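Local coordinates for protein esterase Rv0045c (Mycobacterium tuberculosis, PDB 6WYN) that hydrolyses carboxylic esters, preferring those with short, straight alkyl chains, best at four atoms, and is likely involved in ester or lipid metabolism, at residues W263-R277 with E291-V305. Numbering follows the deposited sequence.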
ATOM      1  N   TRP A 263      15.444   2.295  11.477  1.00 17.43           N
ATOM      2  CA  TRP A 263      15.797   1.317  12.550  1.00 17.02           C
ATOM      3  C   TRP A 263      15.791   1.945  13.944  1.00 17.39           C
ATOM      4  O   TRP A 263      15.375   1.250  14.871  1.00 18.96           O
ATOM      5  CB  TRP A 263      17.116   0.616  12.266  1.00 17.53           C
ATOM      6  CG  TRP A 263      17.007  -0.459  11.232  1.00 16.47           C
ATOM      7  CD1 TRP A 263      17.621  -0.491  10.018  1.00 16.01           C
ATOM      8  CD2 TRP A 263      16.184  -1.637  11.307  1.00 16.00           C
ATOM      9  NE1 TRP A 263      17.308  -1.646   9.364  1.00 17.01           N
ATOM     10  CE2 TRP A 263      16.421  -2.369  10.127  1.00 15.62           C
ATOM     11  CE3 TRP A 263      15.321  -2.169  12.280  1.00 16.37           C
ATOM     12  CZ2 TRP A 263      15.770  -3.569   9.860  1.00 15.70           C
ATOM     13  CZ3 TRP A 263      14.697  -3.375  12.034  1.00 16.29           C
ATOM     14  CH2 TRP A 263      14.937  -4.074  10.843  1.00 16.38           C
ATOM     15  N   ASP A 264      16.161   3.222  14.119  1.00 20.13           N
ATOM     16  CA  ASP A 264      16.033   3.881  15.445  1.00 21.03           C
ATOM     17  C   ASP A 264      14.572   3.956  15.827  1.00 20.57           C
ATOM     18  O   ASP A 264      14.275   3.766  17.028  1.00 20.48           O
ATOM     19  CB  ASP A 264      16.640   5.277  15.479  1.00 25.68           C
ATOM     20  CG  ASP A 264      18.144   5.206  15.385  1.00 26.96           C
ATOM     21  OD1 ASP A 264      18.704   4.194  15.856  1.00 27.91           O
ATOM     22  OD2 ASP A 264      18.710   6.093  14.758  1.00 32.83           O
ATOM     23  N   ASP A 265      13.701   4.251  14.858  1.00 20.32           N
ATOM     24  CA  ASP A 265      12.229   4.271  15.094  1.00 21.02           C
ATOM     25  C   ASP A 265      11.734   2.887  15.528  1.00 19.11           C
ATOM     26  O   ASP A 265      10.990   2.855  16.481  1.00 17.22           O
ATOM     27  CB  ASP A 265      11.450   4.753  13.875  1.00 21.99           C
ATOM     28  CG  ASP A 265      11.648   6.225  13.584  1.00 25.54           C
ATOM     29  OD1 ASP A 265      12.131   6.959  14.507  1.00 25.80           O
ATOM     30  OD2 ASP A 265      11.349   6.625  12.441  1.00 24.74           O
ATOM     31  N   VAL A 266      12.132   1.805  14.854  1.00 18.93           N
ATOM     32  CA  VAL A 266      11.802   0.403  15.291  1.00 20.16           C
ATOM     33  C   VAL A 266      12.290   0.161  16.730  1.00 21.62           C
ATOM     34  O   VAL A 266      11.511  -0.399  17.531  1.00 19.30           O
ATOM     35  CB  VAL A 266      12.393  -0.652  14.338  1.00 20.33           C
ATOM     36  CG1 VAL A 266      12.167  -2.056  14.892  1.00 21.83           C
ATOM     37  CG2 VAL A 266      11.822  -0.512  12.933  1.00 19.45           C
ATOM     38  N   ASP A 267      13.508   0.600  17.077  1.00 21.65           N
ATOM     39  CA  ASP A 267      14.048   0.411  18.450  1.00 24.41           C
ATOM     40  C   ASP A 267      13.151   1.119  19.466  1.00 26.30           C
ATOM     41  O   ASP A 267      12.939   0.525  20.551  1.00 26.79           O
ATOM     42  CB  ASP A 267      15.475   0.942  18.606  1.00 27.64           C
ATOM     43  CG  ASP A 267      16.520   0.149  17.859  1.00 27.12           C
ATOM     44  OD1 ASP A 267      16.212  -0.962  17.479  1.00 29.73           O
ATOM     45  OD2 ASP A 267      17.610   0.686  17.604  1.00 30.55           O
ATOM     46  N   ALA A 268      12.573   2.276  19.115  1.00 25.36           N
ATOM     47  CA  ALA A 268      11.775   3.124  20.036  1.00 28.95           C
ATOM     48  C   ALA A 268      10.283   2.755  20.063  1.00 30.30           C
ATOM     49  O   ALA A 268       9.677   2.988  21.105  1.00 31.06           O
ATOM     50  CB  ALA A 268      11.946   4.577  19.662  1.00 30.26           C
ATOM     51  N   LEU A 269       9.678   2.287  18.965  1.00 31.21           N
ATOM     52  CA  LEU A 269       8.200   2.004  18.881  1.00 32.32           C
ATOM     53  C   LEU A 269       7.804   1.125  20.051  1.00 26.57           C
ATOM     54  O   LEU A 269       8.518   0.125  20.213  1.00 25.96           O
ATOM     55  CB  LEU A 269       7.860   1.124  17.664  1.00 35.82           C
ATOM     56  CG  LEU A 269       8.157   1.739  16.322  1.00 38.76           C
ATOM     57  CD1 LEU A 269       7.760   0.811  15.214  1.00 39.48           C
ATOM     58  CD2 LEU A 269       7.452   3.072  16.240  1.00 46.67           C
ATOM     59  N   SER A 270       6.634   1.316  20.654  1.00 26.25           N
ATOM     60  CA  SER A 270       6.039   0.258  21.521  1.00 30.05           C
ATOM     61  C   SER A 270       4.947  -0.539  20.780  1.00 27.48           C
ATOM     62  O   SER A 270       4.583  -1.591  21.252  1.00 25.93           O
ATOM     63  CB  SER A 270       5.512   0.821  22.809  1.00 34.11           C
ATOM     64  OG  SER A 270       4.583   1.831  22.506  1.00 39.32           O
ATOM     65  N   ALA A 271       4.427  -0.093  19.645  1.00 26.13           N
ATOM     66  CA  ALA A 271       3.394  -0.885  18.930  1.00 24.31           C
ATOM     67  C   ALA A 271       3.950  -2.266  18.567  1.00 21.49           C
ATOM     68  O   ALA A 271       5.010  -2.364  17.971  1.00 22.35           O
ATOM     69  CB  ALA A 271       2.983  -0.143  17.695  1.00 25.44           C
ATOM     70  N   PRO A 272       3.271  -3.371  18.901  1.00 17.89           N
ATOM     71  CA  PRO A 272       3.627  -4.683  18.368  1.00 19.66           C
ATOM     72  C   PRO A 272       3.634  -4.712  16.838  1.00 18.31           C
ATOM     73  O   PRO A 272       2.843  -4.035  16.202  1.00 19.62           O
ATOM     74  CB  PRO A 272       2.520  -5.604  18.915  1.00 20.80           C
ATOM     75  CG  PRO A 272       2.095  -4.899  20.206  1.00 20.61           C
ATOM     76  CD  PRO A 272       2.128  -3.436  19.813  1.00 21.30           C
ATOM     77  N   ILE A 273       4.578  -5.448  16.286  1.00 15.34           N
ATOM     78  CA  ILE A 273       4.760  -5.623  14.827  1.00 15.47           C
ATOM     79  C   ILE A 273       4.519  -7.063  14.420  1.00 14.93           C
ATOM     80  O   ILE A 273       5.171  -7.972  14.999  1.00 14.59           O
ATOM     81  CB  ILE A 273       6.169  -5.199  14.416  1.00 15.41           C
ATOM     82  CG1 ILE A 273       6.418  -3.721  14.728  1.00 17.88           C
ATOM     83  CG2 ILE A 273       6.373  -5.520  12.936  1.00 16.04           C
ATOM     84  CD1 ILE A 273       7.854  -3.295  14.532  1.00 16.83           C
ATOM     85  N   THR A 274       3.638  -7.254  13.436  1.00 15.29           N
ATOM     86  CA  THR A 274       3.415  -8.550  12.753  1.00 14.71           C
ATOM     87  C   THR A 274       3.981  -8.396  11.358  1.00 14.86           C
ATOM     88  O   THR A 274       3.708  -7.386  10.733  1.00 15.50           O
ATOM     89  CB  THR A 274       1.937  -8.939  12.749  1.00 16.04           C
ATOM     90  OG1 THR A 274       1.542  -9.057  14.122  1.00 16.17           O
ATOM     91  CG2 THR A 274       1.686 -10.231  12.007  1.00 18.05           C
ATOM     92  N   LEU A 275       4.676  -9.387  10.848  1.00 12.94           N
ATOM     93  CA  LEU A 275       5.143  -9.332   9.457  1.00 13.45           C
ATOM     94  C   LEU A 275       4.371 -10.377   8.696  1.00 13.09           C
ATOM     95  O   LEU A 275       4.152 -11.482   9.259  1.00 14.10           O
ATOM     96  CB  LEU A 275       6.658  -9.582   9.418  1.00 14.63           C
ATOM     97  CG  LEU A 275       7.316  -9.786   8.057  1.00 13.92           C
ATOM     98  CD1 LEU A 275       7.241  -8.496   7.244  1.00 14.49           C
ATOM     99  CD2 LEU A 275       8.776 -10.192   8.243  1.00 16.10           C
ATOM    100  N   VAL A 276       4.038 -10.066   7.449  1.00 11.57           N
ATOM    101  CA  VAL A 276       3.397 -11.008   6.506  1.00 13.15           C
ATOM    102  C   VAL A 276       4.331 -11.096   5.323  1.00 15.01           C
ATOM    103  O   VAL A 276       4.497 -10.029   4.661  1.00 14.96           O
ATOM    104  CB  VAL A 276       1.969 -10.590   6.097  1.00 14.18           C
ATOM    105  CG1 VAL A 276       1.355 -11.600   5.125  1.00 15.03           C
ATOM    106  CG2 VAL A 276       1.064 -10.409   7.295  1.00 13.66           C
ATOM    107  N   ARG A 277       4.890 -12.278   5.045  1.00 11.76           N
ATOM    108  CA  ARG A 277       5.696 -12.426   3.821  1.00 14.59           C
ATOM    109  C   ARG A 277       4.899 -13.170   2.760  1.00 13.90           C
ATOM    110  O   ARG A 277       4.085 -14.053   3.108  1.00 14.09           O
ATOM    111  CB  ARG A 277       7.013 -13.185   4.061  1.00 15.22           C
ATOM    112  CG  ARG A 277       8.097 -12.417   4.801  1.00 16.26           C
ATOM    113  CD  ARG A 277       9.405 -13.225   4.881  1.00 16.57           C
ATOM    114  NE  ARG A 277       9.623 -13.741   3.542  1.00 19.34           N
ATOM    115  CZ  ARG A 277       9.708 -15.047   3.213  1.00 24.90           C
ATOM    116  NH1 ARG A 277       9.740 -15.959   4.168  1.00 26.12           N
ATOM    117  NH2 ARG A 277       9.758 -15.432   1.933  1.00 23.38           N
ATOM    118  N   GLU A 291      16.439  -9.830  11.921  1.00 13.24           N
ATOM    119  CA  GLU A 291      16.876  -8.437  12.286  1.00 14.37           C
ATOM    120  C   GLU A 291      15.669  -7.681  12.846  1.00 13.87           C
ATOM    121  O   GLU A 291      15.745  -7.032  13.908  1.00 14.85           O
ATOM    122  CB  GLU A 291      17.514  -7.770  11.057  1.00 16.47           C
ATOM    123  CG  GLU A 291      17.887  -6.300  11.262  1.00 16.74           C
ATOM    124  CD  GLU A 291      18.430  -5.615  10.035  1.00 17.58           C
ATOM    125  OE1 GLU A 291      19.322  -4.728  10.211  1.00 19.47           O
ATOM    126  OE2 GLU A 291      18.040  -6.012   8.897  1.00 16.68           O
ATOM    127  N   LEU A 292      14.522  -7.849  12.217  1.00 13.69           N
ATOM    128  CA  LEU A 292      13.294  -7.170  12.689  1.00 14.02           C
ATOM    129  C   LEU A 292      12.923  -7.693  14.076  1.00 15.00           C
ATOM    130  O   LEU A 292      12.587  -6.871  14.976  1.00 15.68           O
ATOM    131  CB  LEU A 292      12.178  -7.402  11.682  1.00 14.67           C
ATOM    132  CG  LEU A 292      10.832  -6.803  12.050  1.00 15.86           C
ATOM    133  CD1 LEU A 292      10.947  -5.311  12.261  1.00 18.04           C
ATOM    134  CD2 LEU A 292       9.827  -7.112  10.969  1.00 16.60           C
ATOM    135  N   HIS A 293      13.042  -9.000  14.305  1.00 15.87           N
ATOM    136  CA  HIS A 293      12.726  -9.591  15.624  1.00 16.01           C
ATOM    137  C   HIS A 293      13.647  -8.974  16.681  1.00 17.18           C
ATOM    138  O   HIS A 293      13.163  -8.627  17.754  1.00 16.45           O
ATOM    139  CB  HIS A 293      12.827 -11.139  15.633  1.00 18.26           C
ATOM    140  CG  HIS A 293      12.774 -11.629  17.039  1.00 18.90           C
ATOM    141  ND1 HIS A 293      13.927 -11.895  17.771  1.00 20.71           N
ATOM    142  CD2 HIS A 293      11.741 -11.727  17.903  1.00 19.22           C
ATOM    143  CE1 HIS A 293      13.594 -12.172  19.018  1.00 19.02           C
ATOM    144  NE2 HIS A 293      12.248 -12.081  19.122  1.00 22.16           N
ATOM    145  N   ARG A 294      14.939  -8.883  16.393  1.00 19.01           N
ATOM    146  CA  ARG A 294      15.945  -8.440  17.398  1.00 22.44           C
ATOM    147  C   ARG A 294      15.725  -6.962  17.753  1.00 21.95           C
ATOM    148  O   ARG A 294      15.815  -6.631  18.944  1.00 21.86           O
ATOM    149  CB  ARG A 294      17.357  -8.706  16.869  1.00 26.08           C
ATOM    150  CG  ARG A 294      17.748 -10.182  16.917  1.00 32.06           C
ATOM    151  CD  ARG A 294      19.255 -10.432  16.786  1.00 33.45           C
ATOM    152  NE  ARG A 294      19.707  -9.775  15.569  1.00 33.96           N
ATOM    153  CZ  ARG A 294      19.712 -10.332  14.360  1.00 30.90           C
ATOM    154  NH1 ARG A 294      19.351 -11.605  14.231  1.00 32.43           N
ATOM    155  NH2 ARG A 294      20.088  -9.617  13.303  1.00 21.77           N
ATOM    156  N   ARG A 295      15.362  -6.119  16.779  1.00 22.27           N
ATOM    157  CA  ARG A 295      15.237  -4.653  17.036  1.00 22.72           C
ATOM    158  C   ARG A 295      13.865  -4.289  17.624  1.00 23.12           C
ATOM    159  O   ARG A 295      13.832  -3.410  18.508  1.00 20.51           O
ATOM    160  CB  ARG A 295      15.510  -3.870  15.749  1.00 24.53           C
ATOM    161  CG  ARG A 295      16.843  -4.201  15.096  1.00 27.25           C
ATOM    162  CD  ARG A 295      18.022  -3.551  15.790  1.00 31.01           C
ATOM    163  NE  ARG A 295      18.945  -2.976  14.824  1.00 31.50           N
ATOM    164  CZ  ARG A 295      19.022  -1.683  14.537  1.00 25.89           C
ATOM    165  NH1 ARG A 295      18.230  -0.821  15.149  1.00 28.65           N
ATOM    166  NH2 ARG A 295      19.894  -1.256  13.642  1.00 24.78           N
ATOM    167  N   ALA A 296      12.782  -4.914  17.150  1.00 22.91           N
ATOM    168  CA  ALA A 296      11.406  -4.600  17.614  1.00 23.45           C
ATOM    169  C   ALA A 296      11.292  -4.873  19.114  1.00 23.56           C
ATOM    170  O   ALA A 296      11.760  -5.907  19.565  1.00 23.47           O
ATOM    171  CB  ALA A 296      10.399  -5.434  16.875  1.00 22.15           C
ATOM    172  N   THR A 297      10.581  -4.035  19.841  1.00 23.02           N
ATOM    173  CA  THR A 297      10.260  -4.274  21.268  1.00 26.24           C
ATOM    174  C   THR A 297       9.244  -5.422  21.352  1.00 25.98           C
ATOM    175  O   THR A 297       9.369  -6.251  22.275  1.00 24.93           O
ATOM    176  CB  THR A 297       9.806  -2.994  21.984  1.00 28.65           C
ATOM    177  OG1 THR A 297       8.582  -2.554  21.403  1.00 38.33           O
ATOM    178  CG2 THR A 297      10.807  -1.867  21.898  1.00 31.17           C
ATOM    179  N   HIS A 298       8.302  -5.542  20.412  1.00 24.67           N
ATOM    180  CA  HIS A 298       7.348  -6.682  20.416  1.00 22.81           C
ATOM    181  C   HIS A 298       7.062  -7.164  18.991  1.00 22.15           C
ATOM    182  O   HIS A 298       6.085  -6.754  18.397  1.00 21.16           O
ATOM    183  CB  HIS A 298       6.094  -6.362  21.222  1.00 29.26           C
ATOM    184  CG  HIS A 298       5.216  -7.562  21.479  1.00 38.57           C
ATOM    185  ND1 HIS A 298       3.958  -7.466  22.093  1.00 44.23           N
ATOM    186  CD2 HIS A 298       5.396  -8.886  21.231  1.00 42.38           C
ATOM    187  CE1 HIS A 298       3.410  -8.668  22.182  1.00 45.00           C
ATOM    188  NE2 HIS A 298       4.273  -9.565  21.664  1.00 45.63           N
ATOM    189  N   PHE A 299       7.860  -8.101  18.508  1.00 18.28           N
ATOM    190  CA  PHE A 299       7.605  -8.830  17.251  1.00 19.53           C
ATOM    191  C   PHE A 299       6.661 -10.004  17.539  1.00 19.71           C
ATOM    192  O   PHE A 299       6.984 -10.822  18.422  1.00 21.43           O
ATOM    193  CB  PHE A 299       8.930  -9.277  16.644  1.00 17.85           C
ATOM    194  CG  PHE A 299       8.815  -9.922  15.287  1.00 16.34           C
ATOM    195  CD1 PHE A 299       8.266  -9.236  14.223  1.00 16.29           C
ATOM    196  CD2 PHE A 299       9.262 -11.215  15.086  1.00 15.34           C
ATOM    197  CE1 PHE A 299       8.178  -9.816  12.966  1.00 17.53           C
ATOM    198  CE2 PHE A 299       9.201 -11.789  13.833  1.00 15.82           C
ATOM    199  CZ  PHE A 299       8.672 -11.088  12.765  1.00 15.40           C
ATOM    200  N   ARG A 300       5.537 -10.083  16.828  1.00 18.51           N
ATOM    201  CA  ARG A 300       4.492 -11.118  17.037  1.00 18.31           C
ATOM    202  C   ARG A 300       4.718 -12.318  16.112  1.00 17.49           C
ATOM    203  O   ARG A 300       3.990 -13.314  16.251  1.00 19.20           O
ATOM    204  CB  ARG A 300       3.100 -10.549  16.783  1.00 20.39           C
ATOM    205  CG  ARG A 300       2.629  -9.543  17.828  1.00 25.13           C
ATOM    206  CD  ARG A 300       1.116  -9.573  17.775  1.00 28.94           C
ATOM    207  NE  ARG A 300       0.397  -8.572  18.532  1.00 36.96           N
ATOM    208  CZ  ARG A 300       0.259  -8.563  19.865  1.00 43.62           C
ATOM    209  NH1 ARG A 300       0.834  -9.497  20.605  1.00 43.74           N
ATOM    210  NH2 ARG A 300      -0.444  -7.606  20.455  1.00 38.10           N
ATOM    211  N   GLY A 301       5.661 -12.216  15.185  1.00 14.73           N
ATOM    212  CA  GLY A 301       6.053 -13.307  14.293  1.00 15.02           C
ATOM    213  C   GLY A 301       5.776 -12.965  12.853  1.00 15.75           C
ATOM    214  O   GLY A 301       5.097 -11.944  12.575  1.00 13.43           O
ATOM    215  N   VAL A 302       6.286 -13.800  11.966  1.00 14.70           N
ATOM    216  CA  VAL A 302       6.059 -13.713  10.504  1.00 14.29           C
ATOM    217  C   VAL A 302       5.043 -14.779  10.110  1.00 16.52           C
ATOM    218  O   VAL A 302       5.125 -15.973  10.590  1.00 14.54           O
ATOM    219  CB  VAL A 302       7.361 -13.857   9.710  1.00 13.77           C
ATOM    220  CG1 VAL A 302       7.921 -15.254   9.864  1.00 14.53           C
ATOM    221  CG2 VAL A 302       7.166 -13.536   8.252  1.00 13.22           C
ATOM    222  N   HIS A 303       4.096 -14.378   9.275  1.00 14.65           N
ATOM    223  CA  HIS A 303       3.180 -15.304   8.586  1.00 15.84           C
ATOM    224  C   HIS A 303       3.672 -15.406   7.171  1.00 17.82           C
ATOM    225  O   HIS A 303       3.864 -14.341   6.523  1.00 15.59           O
ATOM    226  CB  HIS A 303       1.763 -14.771   8.561  1.00 16.40           C
ATOM    227  CG  HIS A 303       1.260 -14.485   9.903  1.00 16.87           C
ATOM    228  ND1 HIS A 303       0.349 -15.291  10.489  1.00 15.08           N
ATOM    229  CD2 HIS A 303       1.600 -13.534  10.799  1.00 18.92           C
ATOM    230  CE1 HIS A 303       0.108 -14.855  11.691  1.00 16.40           C
ATOM    231  NE2 HIS A 303       0.821 -13.746  11.896  1.00 17.65           N
ATOM    232  N   ILE A 304       3.875 -16.618   6.702  1.00 15.99           N
ATOM    233  CA  ILE A 304       4.442 -16.813   5.351  1.00 17.18           C
ATOM    234  C   ILE A 304       3.287 -17.338   4.521  1.00 17.31           C
ATOM    235  O   ILE A 304       2.788 -18.435   4.871  1.00 16.40           O
ATOM    236  CB  ILE A 304       5.681 -17.732   5.395  1.00 18.38           C
ATOM    237  CG1 ILE A 304       6.766 -17.133   6.289  1.00 19.59           C
ATOM    238  CG2 ILE A 304       6.192 -18.013   3.990  1.00 20.46           C
ATOM    239  CD1 ILE A 304       7.929 -18.071   6.549  1.00 20.60           C
ATOM    240  N   VAL A 305       2.867 -16.576   3.501  1.00 14.68           N
ATOM    241  CA  VAL A 305       1.658 -16.871   2.697  1.00 15.67           C
ATOM    242  C   VAL A 305       2.096 -17.594   1.442  1.00 16.02           C
ATOM    243  O   VAL A 305       2.737 -16.971   0.557  1.00 14.59           O
ATOM    244  CB  VAL A 305       0.804 -15.626   2.381  1.00 15.35           C
ATOM    245  CG1 VAL A 305      -0.392 -15.970   1.501  1.00 15.93           C
ATOM    246  CG2 VAL A 305       0.339 -14.968   3.667  1.00 15.08           C
TER
HETATM  247  O   HOH W   1       9.582  -1.669  18.395  1.00 22.70           O
HETATM  248  O   HOH W   2       7.553  -3.715  18.319  1.00 21.82           O
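Arg295 reaches across from the end of helix 286-295 to Trp263 and Asp267 of helix 260-268. Its CB and CG rest against the six-membered ring of Trp263, CG lying 3.8 Å from Trp263 CE3, while CD passes near Asp267 OD1. Bends at chi2 (-77°) and chi3 fold the chain back, putting one guanidinium face over Trp263 CG, its plane turned 39° from the indole. NH2 stays beside Trp263 CB and CG; NH1 forms a salt bridge to Asp267, 2.9 Å from Asp267 OD2, and donates to OD1 almost within the guanidinium plane. Glu291 crosses the far end of the indole, its CD 3.4 Å from Trp263 CZ2, and its OE2 is hydrogen-bonded to Ser183 OG.

Beyond the helices the two segments run as neighbouring parallel strands, 273-277 beside edge strand 299-305; with helix 286-295 between them they complete a beta-alpha-beta unit of the alpha/beta hydrolase fold. Six backbone hydrogen bonds, donors coming in turn from one strand and the other, run from Ile273 N to His298 O (2.9 Å) through Val305 N to Arg277 O. On the face that carries Ile273 and Leu275, Leu292 CD2 meets Ile273 CG2 and Leu275 CD2, and Leu275 CD2 lies alongside Val302 CG2 (3.7 Å). Phe299, its CG anti to the backbone N (chi1 -175°), turns its ring edge to Leu275 CB. On the face of Thr274 and His303, Thr274 CG2 touches the imidazole edge at CD2.

Arg300 lays one guanidinium face over Pro272 CB, and its NE forms a salt bridge with Glu174 of strand 174-178, beyond strand 273-278. Thr297 OG1 donates to a lone pair of Leu269 O (2.9 Å), and a water donating to Leu269 O accepts from Thr297 N. Further along, Arg277 touches Asp179, the probable active-site acid.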